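Local coordinates for protein D-alanyl transferase DltD (Enterococcus faecium TX0133A04, PDB 6PFX) that probably takes part in the D-alanylation of lipoteichoic acid in the Gram-positive cell wall, as a membrane-associated DltD-family protein of the SGNH-hydrolase clan, at residues K30-A33 and L34-Q38; P75-S79 and L80-M84; Y127-L130 and F131-K135; D280-K284 and N285-V289. All coordinates share one frame; numbering follows the deposited sequence.

Interaction 1 of 4, residues K30-A33 and L34-Q38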
# COMPACT_ATOMS: atom_id res chain seq x y z
N LYS A 30 1.97 5.34 15.34
CA LYS A 30 1.30 5.67 14.08
C LYS A 30 0.01 6.46 14.33
O LYS A 30 -0.29 7.40 13.58
CB LYS A 30 1.07 4.41 13.25
CG LYS A 30 -0.19 3.61 13.60
CD LYS A 30 -0.24 2.32 12.78
CE LYS A 30 -1.63 1.78 12.64
NZ LYS A 30 -2.30 1.63 13.96
N ASN A 31 -0.75 6.13 15.38
CA ASN A 31 -2.02 6.80 15.60
C ASN A 31 -1.81 8.24 16.07
O ASN A 31 -2.55 9.15 15.68
CB ASN A 31 -2.88 6.03 16.60
CG ASN A 31 -3.30 4.66 16.09
OD1 ASN A 31 -2.95 4.24 14.98
ND2 ASN A 31 -4.04 3.95 16.91
N TYR A 32 -0.83 8.45 16.94
CA TYR A 32 -0.49 9.82 17.32
C TYR A 32 -0.05 10.61 16.10
O TYR A 32 -0.51 11.74 15.87
CB TYR A 32 0.63 9.81 18.36
CG TYR A 32 1.09 11.21 18.71
CD1 TYR A 32 0.28 12.05 19.44
CD2 TYR A 32 2.32 11.69 18.29
CE1 TYR A 32 0.69 13.33 19.76
CE2 TYR A 32 2.74 12.95 18.60
CZ TYR A 32 1.92 13.77 19.34
OH TYR A 32 2.33 15.04 19.65
N ALA A 33 0.85 10.04 15.30
CA ALA A 33 1.35 10.76 14.14
C ALA A 33 0.21 11.11 13.19
O ALA A 33 0.10 12.24 12.72
CB ALA A 33 2.40 9.93 13.42
N LEU A 34 -0.66 10.13 12.90
CA LEU A 34 -1.78 10.37 12.00
C LEU A 34 -2.72 11.44 12.54
O LEU A 34 -3.36 12.15 11.76
CB LEU A 34 -2.52 9.06 11.73
CG LEU A 34 -1.73 8.07 10.87
CD1 LEU A 34 -2.39 6.70 10.84
CD2 LEU A 34 -1.57 8.60 9.45
N SER A 35 -2.79 11.60 13.87
CA SER A 35 -3.62 12.65 14.45
C SER A 35 -3.10 14.05 14.14
O SER A 35 -3.86 15.01 14.27
CB SER A 35 -3.79 12.47 15.96
OG SER A 35 -2.70 12.99 16.72
N GLU A 36 -1.83 14.18 13.74
CA GLU A 36 -1.27 15.48 13.41
C GLU A 36 -1.55 15.82 11.95
O GLU A 36 -1.46 14.96 11.07
CB GLU A 36 0.24 15.50 13.64
CG GLU A 36 0.67 15.14 15.05
CD GLU A 36 2.18 15.23 15.25
OE1 GLU A 36 2.87 15.84 14.41
OE2 GLU A 36 2.67 14.69 16.27
N LYS A 37 -1.87 17.09 11.71
CA LYS A 37 -2.22 17.55 10.38
C LYS A 37 -1.09 17.31 9.39
O LYS A 37 -1.34 17.02 8.22
CB LYS A 37 -2.52 19.05 10.42
CG LYS A 37 -3.00 19.67 9.12
CD LYS A 37 -3.09 21.19 9.28
CE LYS A 37 -3.63 21.88 8.04
NZ LYS A 37 -5.12 21.98 8.04
N GLN A 38 0.16 17.38 9.87
CA GLN A 38 1.29 17.39 8.95
C GLN A 38 1.57 16.01 8.36
O GLN A 38 2.15 15.92 7.28
CB GLN A 38 2.55 17.90 9.65
CG GLN A 38 3.05 17.00 10.76
CD GLN A 38 4.37 17.45 11.35
OE1 GLN A 38 5.22 18.00 10.64
NE2 GLN A 38 4.56 17.21 12.64
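The C-terminal end of helix 28-35, where the chain turns out towards strand 39-43, is held by local contacts between Lys30-Ala33 and Leu34-Gln38. Leu34 N still makes a regular helical bond to Lys30 O (2.8 Å, 165° at the hydrogen). One turn on, the pattern tightens: Glu36 N bonds Ala33 O at 2.9 Å, an i to i+3 step, with the donor standing above the carbonyl plane and not on a lone pair. Ser35 turns its hydroxyl back on its own helix. With chi1 at 83°, OG lies between the backbone N and the carbonyl carbon, from where it donates to a lone pair of Tyr32 O in the carbonyl plane (2.7 Å). Lys30 NZ reaches Asn31 OD1 at 2.9 Å, but it also bonds Ser88 OG of helix 79-89, which ties the two helices, and forms a salt bridge with Asp27. Beyond the helix, Glu36 reaches back obliquely across the Tyr32 side chain, its carboxylate plane 85° from the ring plane, with OE2 nearest the CE2 corner of the ring. The other oxygen is turned to Gln38: Gln38 NE2 donates to Glu36 OE1 at 2.8 Å, nearly along the C-O axis.

Interaction 2 of 4, residues P75-S79 and L80-M84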
# COMPACT_ATOMS: atom_id res chain seq x y z
N PRO A 75 7.87 -4.40 2.85
CA PRO A 75 7.91 -5.58 1.97
C PRO A 75 6.87 -6.61 2.39
O PRO A 75 6.89 -7.11 3.51
CB PRO A 75 9.34 -6.10 2.11
CG PRO A 75 10.13 -4.90 2.48
CD PRO A 75 9.21 -4.10 3.39
N GLY A 76 5.94 -6.89 1.48
CA GLY A 76 4.92 -7.87 1.73
C GLY A 76 3.64 -7.36 2.36
O GLY A 76 2.73 -8.16 2.61
N THR A 77 3.52 -6.05 2.62
CA THR A 77 2.25 -5.50 3.07
C THR A 77 1.31 -5.37 1.87
O THR A 77 1.65 -4.69 0.90
CB THR A 77 2.39 -4.15 3.78
OG1 THR A 77 2.99 -3.19 2.90
CG2 THR A 77 3.24 -4.30 5.03
N GLN A 78 0.16 -6.05 1.93
CA GLN A 78 -0.88 -5.95 0.90
C GLN A 78 -2.16 -5.42 1.54
O GLN A 78 -2.11 -4.79 2.60
CB GLN A 78 -1.07 -7.31 0.20
CG GLN A 78 0.25 -7.90 -0.31
CD GLN A 78 0.15 -9.06 -1.32
OE1 GLN A 78 1.18 -9.57 -1.76
NE2 GLN A 78 -1.07 -9.48 -1.68
N SER A 79 -3.32 -5.64 0.91
CA SER A 79 -4.50 -4.87 1.31
C SER A 79 -4.99 -5.25 2.71
O SER A 79 -5.40 -4.37 3.47
CB SER A 79 -5.63 -5.02 0.29
OG SER A 79 -5.28 -4.40 -0.93
N LEU A 80 -4.97 -6.54 3.05
CA LEU A 80 -5.47 -6.97 4.35
C LEU A 80 -4.65 -6.34 5.48
O LEU A 80 -5.21 -5.77 6.42
CB LEU A 80 -5.43 -8.50 4.43
CG LEU A 80 -6.24 -9.16 5.53
CD1 LEU A 80 -6.44 -10.62 5.16
CD2 LEU A 80 -5.51 -9.07 6.83
N SER A 81 -3.33 -6.39 5.36
CA SER A 81 -2.49 -5.80 6.40
C SER A 81 -2.72 -4.30 6.49
O SER A 81 -2.80 -3.74 7.60
CB SER A 81 -1.02 -6.07 6.11
OG SER A 81 -0.76 -7.45 6.21
N GLN A 82 -2.83 -3.62 5.36
CA GLN A 82 -2.99 -2.16 5.46
C GLN A 82 -4.39 -1.78 5.93
O GLN A 82 -4.55 -0.76 6.60
CB GLN A 82 -2.52 -1.49 4.18
CG GLN A 82 -0.96 -1.47 4.21
CD GLN A 82 -0.30 -1.08 2.91
OE1 GLN A 82 0.26 0.01 2.79
NE2 GLN A 82 -0.29 -1.99 1.94
N TYR A 83 -5.40 -2.61 5.64
CA TYR A 83 -6.70 -2.42 6.27
C TYR A 83 -6.58 -2.46 7.79
O TYR A 83 -7.21 -1.65 8.48
CB TYR A 83 -7.69 -3.50 5.84
CG TYR A 83 -9.02 -3.40 6.57
CD1 TYR A 83 -9.97 -2.47 6.16
CD2 TYR A 83 -9.33 -4.21 7.65
CE1 TYR A 83 -11.20 -2.36 6.81
CE2 TYR A 83 -10.56 -4.10 8.31
CZ TYR A 83 -11.49 -3.17 7.88
OH TYR A 83 -12.71 -3.04 8.52
N MET A 84 -5.81 -3.41 8.34
CA MET A 84 -5.69 -3.51 9.79
C MET A 84 -5.01 -2.28 10.36
O MET A 84 -5.35 -1.83 11.46
CB MET A 84 -4.88 -4.75 10.18
CG MET A 84 -5.47 -6.06 9.73
SD MET A 84 -7.16 -6.25 10.26
CE MET A 84 -7.02 -5.84 12.00
O HOH W 1 0.40 -8.51 4.03
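This is a buried helix-start contact, in which the loop after strand 68-71 runs into helix 79-89 near the centre of the chain, and Gln82 folds back on Thr77 and Gln78. Gln78 holds the N-cap position. Its carbonyl O takes Gln82 N at 3.1 Å, while Ser79 O takes Tyr83 N at 2.8 Å, both at 161°, which sets the first helical turn. Gln82 then adds a side-chain link: CG lies beside its backbone N (chi1 -77°) and the chain runs on extended, bringing NE2 to Gln78 O at 3.4 Å, a straight but weak bond. On the way the Gln82 side chain crosses that of Thr77 at about a right angle, NE2 lying 3.6 Å from Thr77 OG1. Both groups have stronger partners at Gly44, whose N meets Gln82 OE1 and whose O meets Thr77 OG1. A water closes the turn, donating to Gly76 O at 2.8 Å, accepting from Gln78 N and bonding Ser81 OG at 2.7 Å. The side chain of Thr77 comes close to Ser46, His348 and Asp345 but makes no contact with them; these three are placed like a Ser-His-Asp charge relay and may be the triad expected of the SGNH-hydrolase clan, which would put this helix N-terminus beside the putative active site.

Interaction 3 of 4, residues Y127-L130 and F131-K135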
# COMPACT_ATOMS: atom_id res chain seq x y z
N TYR A 127 -7.55 -7.17 17.76
CA TYR A 127 -8.40 -6.92 18.92
C TYR A 127 -8.96 -5.51 18.89
O TYR A 127 -10.12 -5.28 19.26
CB TYR A 127 -7.61 -7.16 20.21
CG TYR A 127 -7.17 -8.58 20.48
CD1 TYR A 127 -7.47 -9.61 19.61
CD2 TYR A 127 -6.45 -8.88 21.63
CE1 TYR A 127 -7.06 -10.90 19.87
CE2 TYR A 127 -6.05 -10.17 21.91
CZ TYR A 127 -6.35 -11.17 21.01
OH TYR A 127 -5.95 -12.45 21.26
N ASP A 128 -8.16 -4.54 18.44
CA ASP A 128 -8.68 -3.19 18.24
C ASP A 128 -9.97 -3.23 17.43
O ASP A 128 -10.96 -2.58 17.78
CB ASP A 128 -7.67 -2.33 17.48
CG ASP A 128 -6.52 -1.80 18.34
OD1 ASP A 128 -6.61 -1.82 19.59
OD2 ASP A 128 -5.52 -1.35 17.74
N TRP A 129 -9.94 -3.96 16.32
CA TRP A 129 -11.11 -4.07 15.45
C TRP A 129 -12.28 -4.70 16.19
O TRP A 129 -13.39 -4.15 16.20
CB TRP A 129 -10.72 -4.90 14.23
CG TRP A 129 -11.85 -5.53 13.50
CD1 TRP A 129 -12.93 -4.90 12.94
CD2 TRP A 129 -12.00 -6.93 13.21
NE1 TRP A 129 -13.75 -5.83 12.33
CE2 TRP A 129 -13.20 -7.08 12.49
CE3 TRP A 129 -11.24 -8.07 13.50
CZ2 TRP A 129 -13.66 -8.33 12.05
CZ3 TRP A 129 -11.70 -9.30 13.07
CH2 TRP A 129 -12.89 -9.42 12.35
N LEU A 130 -12.04 -5.83 16.85
CA LEU A 130 -13.12 -6.53 17.53
C LEU A 130 -13.79 -5.65 18.58
O LEU A 130 -15.02 -5.64 18.69
CB LEU A 130 -12.60 -7.81 18.17
CG LEU A 130 -12.13 -8.90 17.21
CD1 LEU A 130 -11.52 -10.07 17.97
CD2 LEU A 130 -13.26 -9.40 16.34
N PHE A 131 -13.00 -4.94 19.38
CA PHE A 131 -13.57 -4.07 20.42
C PHE A 131 -14.19 -2.81 19.84
O PHE A 131 -14.97 -2.15 20.54
CB PHE A 131 -12.51 -3.75 21.48
CG PHE A 131 -12.19 -4.91 22.39
CD1 PHE A 131 -13.04 -5.25 23.44
CD2 PHE A 131 -11.06 -5.67 22.20
CE1 PHE A 131 -12.75 -6.33 24.27
CE2 PHE A 131 -10.77 -6.74 23.03
CZ PHE A 131 -11.62 -7.07 24.07
N SER A 132 -13.88 -2.48 18.58
CA SER A 132 -14.44 -1.32 17.91
C SER A 132 -15.80 -1.59 17.30
O SER A 132 -16.57 -0.65 17.08
CB SER A 132 -13.51 -0.86 16.77
OG SER A 132 -13.72 -1.61 15.57
N MET A 133 -16.11 -2.86 17.01
CA MET A 133 -17.32 -3.20 16.29
C MET A 133 -18.56 -2.94 17.14
O MET A 133 -18.67 -3.44 18.26
CB MET A 133 -17.31 -4.69 15.91
CG MET A 133 -16.34 -5.05 14.82
SD MET A 133 -16.32 -6.82 14.46
CE MET A 133 -18.06 -7.16 14.40
N LYS A 134 -19.49 -2.16 16.59
CA LYS A 134 -20.80 -1.98 17.20
C LYS A 134 -21.89 -2.74 16.46
O LYS A 134 -22.93 -3.02 17.05
CB LYS A 134 -21.17 -0.49 17.25
CG LYS A 134 -20.18 0.39 18.01
CD LYS A 134 -20.13 0.05 19.50
CE LYS A 134 -21.39 0.49 20.26
NZ LYS A 134 -21.43 -0.07 21.65
N LYS A 135 -21.66 -3.07 15.20
CA LYS A 135 -22.54 -3.93 14.44
C LYS A 135 -21.66 -4.69 13.45
O LYS A 135 -20.53 -4.29 13.17
CB LYS A 135 -23.61 -3.14 13.69
CG LYS A 135 -23.06 -2.29 12.57
CD LYS A 135 -24.15 -1.45 11.92
CE LYS A 135 -23.62 -0.67 10.73
NZ LYS A 135 -22.43 0.17 11.09
O HOH W 2 -17.06 -4.80 19.85
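Trp129 and Met133 lie side by side and point the same way, one turn apart at the end of helix 123-132. The sulfur of Met133 sits 3.2 Å above the indole plane, displaced toward the rim. It is 4.0 Å from the centroid of the Trp129 five-membered ring and 36° off its normal, an oblique approach in which the nearest ring atom to SD is NE1, at 3.5 Å. Two torsions bring it there: the indole CG is opposite the backbone N of Trp129 (chi1 158°), and Met133 CG lies beside its own N. Leu130 CD2 stands over the same face of the indole, so the ring is packed by two neighbours from one side. The indole N-H is bonded to Asp140 on helix 138-147, which fixes the ring's rotation.

Phe131 is turned differently. The edge of its ring faces the carbonyl oxygen of Tyr127, with Phe131 CD2 3.1 Å from Tyr127 O, and the ring stacks with Trp184 outside the segments. Ser132 bends its hydroxyl back onto Trp129 O, with OG donating in the carbonyl plane on a lone pair at 2.6 Å, while Ser132 N reaches the same oxygen from above that plane at 2.9 Å. Two donors thus grip one carbonyl from different directions. Past the last turn, a water donates to Leu130 O and to Met133 O, bridging the departing chain to the helix. Together these features make a helix C-terminus whose last carbonyls are taken up by a serine hydroxyl and a water, next to a Met-aromatic contact.

Interaction 4 of 4, residues D280-K284 and N285-V289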
# COMPACT_ATOMS: atom_id res chain seq x y z
N ASP A 280 -13.67 0.21 1.90
CA ASP A 280 -14.72 0.35 2.91
C ASP A 280 -14.29 1.31 4.01
O ASP A 280 -15.03 2.22 4.38
CB ASP A 280 -15.02 -1.05 3.44
CG ASP A 280 -16.26 -1.13 4.31
OD1 ASP A 280 -16.15 -0.89 5.53
OD2 ASP A 280 -17.35 -1.46 3.77
N GLN A 281 -13.08 1.13 4.52
CA GLN A 281 -12.62 1.96 5.63
C GLN A 281 -12.30 3.38 5.16
O GLN A 281 -12.59 4.34 5.88
CB GLN A 281 -11.43 1.31 6.33
CG GLN A 281 -11.02 1.96 7.63
CD GLN A 281 -12.05 1.80 8.75
OE1 GLN A 281 -12.95 0.98 8.65
NE2 GLN A 281 -11.90 2.58 9.80
N LEU A 282 -11.69 3.54 3.98
CA LEU A 282 -11.42 4.87 3.46
C LEU A 282 -12.71 5.64 3.30
O LEU A 282 -12.80 6.82 3.66
CB LEU A 282 -10.68 4.77 2.13
CG LEU A 282 -9.25 4.29 2.29
CD1 LEU A 282 -8.74 3.87 0.90
CD2 LEU A 282 -8.34 5.33 2.82
N ALA A 283 -13.76 4.97 2.83
CA ALA A 283 -15.03 5.65 2.62
C ALA A 283 -15.66 6.02 3.95
O ALA A 283 -16.16 7.13 4.13
CB ALA A 283 -15.94 4.77 1.77
N LYS A 284 -15.62 5.10 4.92
CA LYS A 284 -16.25 5.36 6.22
C LYS A 284 -15.55 6.51 6.94
O LYS A 284 -16.21 7.26 7.67
CB LYS A 284 -16.29 4.08 7.06
CG LYS A 284 -17.33 3.10 6.51
CD LYS A 284 -17.32 1.73 7.19
CE LYS A 284 -18.34 0.78 6.55
NZ LYS A 284 -18.15 -0.63 7.02
N ASN A 285 -14.25 6.67 6.73
CA ASN A 285 -13.49 7.77 7.31
C ASN A 285 -13.59 9.07 6.52
O ASN A 285 -13.00 10.07 6.94
CB ASN A 285 -12.00 7.42 7.30
CG ASN A 285 -11.61 6.47 8.37
OD1 ASN A 285 -12.29 6.33 9.39
ND2 ASN A 285 -10.46 5.83 8.18
N HIS A 286 -14.28 9.07 5.39
CA HIS A 286 -14.33 10.24 4.51
C HIS A 286 -12.92 10.70 4.10
O HIS A 286 -12.63 11.90 4.02
CB HIS A 286 -15.17 11.36 5.12
CG HIS A 286 -16.54 10.90 5.53
ND1 HIS A 286 -17.52 10.59 4.61
CD2 HIS A 286 -17.09 10.68 6.75
CE1 HIS A 286 -18.61 10.20 5.25
NE2 HIS A 286 -18.38 10.25 6.55
N ASN A 287 -12.04 9.73 3.83
CA ASN A 287 -10.72 10.06 3.33
C ASN A 287 -10.82 10.45 1.86
O ASN A 287 -11.54 9.82 1.08
CB ASN A 287 -9.80 8.85 3.41
CG ASN A 287 -9.45 8.47 4.82
OD1 ASN A 287 -9.66 7.33 5.24
ND2 ASN A 287 -8.95 9.42 5.58
N GLU A 288 -10.07 11.47 1.47
CA GLU A 288 -9.81 11.72 0.06
C GLU A 288 -8.51 11.01 -0.27
O GLU A 288 -7.54 11.09 0.50
CB GLU A 288 -9.68 13.21 -0.22
CG GLU A 288 -11.01 13.98 -0.06
CD GLU A 288 -11.99 13.75 -1.22
OE1 GLU A 288 -11.61 13.17 -2.26
OE2 GLU A 288 -13.16 14.16 -1.09
N VAL A 289 -8.49 10.28 -1.38
CA VAL A 289 -7.38 9.38 -1.67
C VAL A 289 -6.88 9.62 -3.08
O VAL A 289 -7.68 9.81 -4.01
CB VAL A 289 -7.78 7.89 -1.52
CG1 VAL A 289 -6.55 6.97 -1.52
CG2 VAL A 289 -8.63 7.64 -0.29
O HOH W 3 -9.42 4.38 10.29
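Leu282 O and Asn287 N close the end of helix 271-284 with a 3.0 Å hydrogen bond, straight at 163°. Two other helix carbonyls are also satisfied from the following residues: Gln281 O by Asn285 N at 3.0 Å, and Ala283 O by His286 N at the same 3.0 Å. The last of these donors stands above the carbonyl plane, 66° out of it, and so does not use a lone pair. His286 has positive phi, and the pair of bonds from His286 and Asn287 back into the final turn makes a Schellman motif, the turn that hands the helix over to strand 288-293 of the parallel sheet. The imidazole of His286 lies with one face over Ala283 O.

The side chains satisfy one another more loosely. Gln281 and Asn285 bring their amides together with planes 89° apart and are joined through a water, which accepts from Gln281 NE2 at 3.1 Å and from Asn285 ND2 at 2.8 Å. Asn285 ND2 also makes a weak bond to Asn287 OD1. The amide nitrogen of Asn287 has its partners elsewhere, in the carbonyls of Met93 and Lys96. Asn287 OD1 rests 3.4 Å from Leu282 CD2, and that leucine crosses Val289 at about a right angle, linking helix to strand by apolar contact; both also touch Val98 of strand 97-101. Lys284 extends fully to a salt bridge with Asp280, Lys284 NZ donating to the syn lone pair of Asp280 OD1 at a short 2.5 Å.

The four contacts come in series along the chain, at 30-38, 75-84, 127-135 and 280-289, with centres between about 16 and 21 Å apart. Interactions 1, 3 and 4 are helix ends; interaction 2 is a helix start. Helix 79-89, which interaction 2 opens, is the common neighbour: side chains from interactions 1, 3 and 4 all touch it. Only interactions 2 and 4 touch directly, through Tyr83 CE1 and Gln281 CB at 3.7 Å. Interactions 1 and 4 lead into strands 39-43 and 288-293 of the parallel sheet, separated there by strand 97-101. Interactions 1, 2 and 4 thus belong to elements joined to the sheet, while interaction 3 packs against helix 79-89 farther from the chain's centre.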